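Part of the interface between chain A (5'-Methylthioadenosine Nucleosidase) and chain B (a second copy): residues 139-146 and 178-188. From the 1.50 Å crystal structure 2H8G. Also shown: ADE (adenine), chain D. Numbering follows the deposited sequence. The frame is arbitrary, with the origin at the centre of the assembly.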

# COMPACT_ATOMS: atom_id res chain seq x y z
N HIS A 139 11.93 -4.54 2.33
CA HIS A 139 13.17 -4.10 2.96
C HIS A 139 13.05 -2.69 3.55
O HIS A 139 13.99 -2.22 4.19
CB HIS A 139 14.37 -4.16 2.00
CG HIS A 139 14.13 -3.48 0.68
ND1 HIS A 139 14.16 -2.12 0.51
CD2 HIS A 139 13.88 -4.01 -0.54
CE1 HIS A 139 13.93 -1.83 -0.76
NE2 HIS A 139 13.75 -2.96 -1.42
N ASP A 140 11.91 -2.04 3.35
CA ASP A 140 11.74 -0.68 3.86
C ASP A 140 10.61 -0.46 4.86
O ASP A 140 10.12 0.66 5.02
CB ASP A 140 11.59 0.30 2.69
CG ASP A 140 10.28 0.13 1.94
OD1 ASP A 140 9.62 -0.93 2.09
OD2 ASP A 140 9.91 1.05 1.17
N ARG A 141 10.18 -1.53 5.54
CA ARG A 141 9.14 -1.39 6.56
C ARG A 141 9.83 -1.83 7.84
O ARG A 141 9.65 -2.95 8.32
CB ARG A 141 7.93 -2.28 6.25
CG ARG A 141 7.41 -2.12 4.83
CD ARG A 141 5.95 -2.55 4.71
NE ARG A 141 5.74 -3.89 5.23
CZ ARG A 141 4.54 -4.47 5.29
NH1 ARG A 141 3.47 -3.81 4.86
NH2 ARG A 141 4.40 -5.69 5.80
N ARG A 142 10.65 -0.92 8.38
CA ARG A 142 11.43 -1.20 9.58
C ARG A 142 10.72 -0.83 10.86
O ARG A 142 10.48 0.34 11.14
CB ARG A 142 12.76 -0.44 9.51
CG ARG A 142 13.54 -0.62 8.20
CD ARG A 142 14.82 0.22 8.22
NE ARG A 142 14.52 1.61 8.58
CZ ARG A 142 14.22 2.57 7.72
NH1 ARG A 142 14.19 2.33 6.42
NH2 ARG A 142 13.90 3.78 8.18
N ILE A 143 10.36 -1.84 11.65
CA ILE A 143 9.70 -1.63 12.93
C ILE A 143 10.56 -2.44 13.89
O ILE A 143 10.25 -3.59 14.21
CB ILE A 143 8.24 -2.15 12.90
CG1 ILE A 143 7.54 -1.67 11.63
CG2 ILE A 143 7.49 -1.63 14.12
CD1 ILE A 143 6.15 -2.25 11.42
N PRO A 144 11.67 -1.85 14.35
CA PRO A 144 12.67 -2.42 15.26
C PRO A 144 12.24 -2.89 16.65
O PRO A 144 12.93 -2.64 17.63
CB PRO A 144 13.74 -1.33 15.32
CG PRO A 144 12.93 -0.09 15.24
CD PRO A 144 11.95 -0.41 14.13
N ILE A 145 11.10 -3.58 16.72
CA ILE A 145 10.61 -4.09 17.99
C ILE A 145 10.07 -5.50 17.78
O ILE A 145 9.72 -5.88 16.66
CB ILE A 145 9.52 -3.18 18.59
CG1 ILE A 145 8.34 -3.06 17.62
CG2 ILE A 145 10.10 -1.81 18.89
CD1 ILE A 145 7.26 -2.11 18.09
N PRO A 146 9.99 -6.30 18.85
CA PRO A 146 9.48 -7.67 18.75
C PRO A 146 8.15 -7.82 18.02
O PRO A 146 7.25 -7.00 18.17
CB PRO A 146 9.40 -8.11 20.20
CG PRO A 146 10.56 -7.39 20.82
CD PRO A 146 10.42 -6.01 20.23
N GLY B 178 5.64 7.19 6.37
CA GLY B 178 6.63 6.22 5.93
C GLY B 178 6.29 4.89 6.57
O GLY B 178 5.65 4.87 7.61
N ASP B 179 6.74 3.79 5.99
CA ASP B 179 6.43 2.49 6.57
C ASP B 179 7.35 2.01 7.68
O ASP B 179 7.24 0.86 8.13
CB ASP B 179 6.32 1.44 5.48
CG ASP B 179 4.97 1.45 4.83
OD1 ASP B 179 4.82 2.04 3.74
OD2 ASP B 179 4.03 0.90 5.43
N SER B 180 8.26 2.87 8.11
CA SER B 180 9.17 2.51 9.19
C SER B 180 8.85 3.31 10.45
O SER B 180 8.50 4.49 10.37
CB SER B 180 10.62 2.75 8.76
OG SER B 180 10.98 1.86 7.70
N LEU B 181 8.95 2.67 11.61
CA LEU B 181 8.68 3.32 12.88
C LEU B 181 9.90 4.13 13.31
O LEU B 181 9.78 5.14 14.01
CB LEU B 181 8.33 2.28 13.94
CG LEU B 181 8.10 2.80 15.37
CD1 LEU B 181 6.93 3.76 15.40
CD2 LEU B 181 7.85 1.63 16.31
N ASP B 182 11.09 3.67 12.91
CA ASP B 182 12.32 4.38 13.24
C ASP B 182 12.51 5.48 12.20
O ASP B 182 11.60 5.76 11.41
CB ASP B 182 13.52 3.41 13.23
CG ASP B 182 13.86 2.89 11.84
OD1 ASP B 182 13.03 3.03 10.91
OD2 ASP B 182 14.96 2.32 11.67
N MET B 183 13.66 6.12 12.20
CA MET B 183 13.93 7.19 11.24
C MET B 183 15.38 7.07 10.78
O MET B 183 16.30 7.32 11.56
CB MET B 183 13.68 8.56 11.87
CG MET B 183 13.84 9.74 10.91
SD MET B 183 13.31 11.34 11.57
CE MET B 183 14.61 11.68 12.75
N SER B 184 15.58 6.67 9.53
CA SER B 184 16.92 6.53 8.99
C SER B 184 17.49 7.91 8.72
O SER B 184 16.77 8.91 8.76
CB SER B 184 16.89 5.71 7.70
OG SER B 184 16.38 6.49 6.63
N THR B 185 18.79 7.97 8.43
CA THR B 185 19.43 9.24 8.15
C THR B 185 18.76 9.87 6.94
O THR B 185 18.47 11.06 6.93
CB THR B 185 20.93 9.04 7.86
OG1 THR B 185 21.55 8.44 9.01
CG2 THR B 185 21.60 10.37 7.57
N GLN B 186 18.49 9.05 5.92
CA GLN B 186 17.85 9.51 4.70
C GLN B 186 16.43 10.00 5.01
O GLN B 186 16.01 11.05 4.50
CB GLN B 186 17.80 8.38 3.67
CG GLN B 186 17.15 8.74 2.35
CD GLN B 186 17.79 9.94 1.67
OE1 GLN B 186 17.56 11.08 2.06
NE2 GLN B 186 18.60 9.68 0.65
N ASP B 187 15.69 9.26 5.83
CA ASP B 187 14.33 9.66 6.18
C ASP B 187 14.37 11.04 6.83
O ASP B 187 13.60 11.92 6.47
CB ASP B 187 13.68 8.70 7.18
CG ASP B 187 13.49 7.30 6.62
OD1 ASP B 187 13.33 7.13 5.39
OD2 ASP B 187 13.46 6.36 7.45
N GLU B 188 15.25 11.20 7.81
CA GLU B 188 15.36 12.46 8.53
C GLU B 188 15.68 13.64 7.62
O GLU B 188 15.09 14.71 7.76
CB GLU B 188 16.43 12.34 9.63
CG GLU B 188 16.60 13.61 10.45
CD GLU B 188 17.55 13.43 11.61
OE1 GLU B 188 18.69 12.95 11.38
OE2 GLU B 188 17.18 13.76 12.75
N9 ADE D . 3.62 6.31 15.48
C8 ADE D . 3.94 6.75 16.72
N7 ADE D . 5.17 7.31 16.79
C5 ADE D . 5.66 7.20 15.52
C6 ADE D . 6.91 7.58 14.89
N6 ADE D . 7.87 8.17 15.58
N1 ADE D . 7.06 7.30 13.51
C2 ADE D . 6.05 6.69 12.81
N3 ADE D . 4.83 6.29 13.34
C4 ADE D . 4.71 6.58 14.69
O HOH W 1 2.87 -1.11 3.86
O HOH W 2 12.98 4.41 4.78

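What anchors the contact? The stretches together bury 494 Å², of which A:Arg142 accounts for 118 Å² and B:Asp179 and B:Leu181 for 64 Å² each. A:Arg142 N donates to B:Ser180 OG (2.9 Å), and A:Arg142 O accepts from B:Leu181 N (2.8 Å), so the two chains are pinned at successive residues of the B loop.

How does A:Arg142 reach its acids? Its CA-to-CB bond points sideways, but chi angles m, t, m bring the guanidinium nearer chain B. Carboxylates lie at its edge, where the N-H groups point: A:Arg142 NE donates to B:Asp182 OD2 (3.2 Å), while its NH2 forms salt bridges with B:Asp182 OD1 (3.0 Å) and B:Asp187 OD2 (2.7 Å). B:Ser180 OG lies over one face. B:Asp187 OD2 also accepts from B:Ser184 N (3.0 Å), tying the arginine to the start of a helix.

What does B:Leu181 add? Its CA-to-CB bond points toward the other stretch, and B:Leu181 CD2 lies 3.9 Å from A:Ile143 CG2 and 4.2 Å from A:Ile145 CD1. This branched apolar side chain packs against both isoleucines, away from the guanidinium, without leaving a polar group unpaired.

Why does an aspartate suit position B:Asp179? Though buried, B:Asp179 OD2 accepts from a water (2.8 Å) that in turn accepts from A:Arg141 NH1 (2.9 Å), bridging opposite charges. B:Asp179 O also receives a CA-H...O contact from A:Arg141 CA at 3.3 Å.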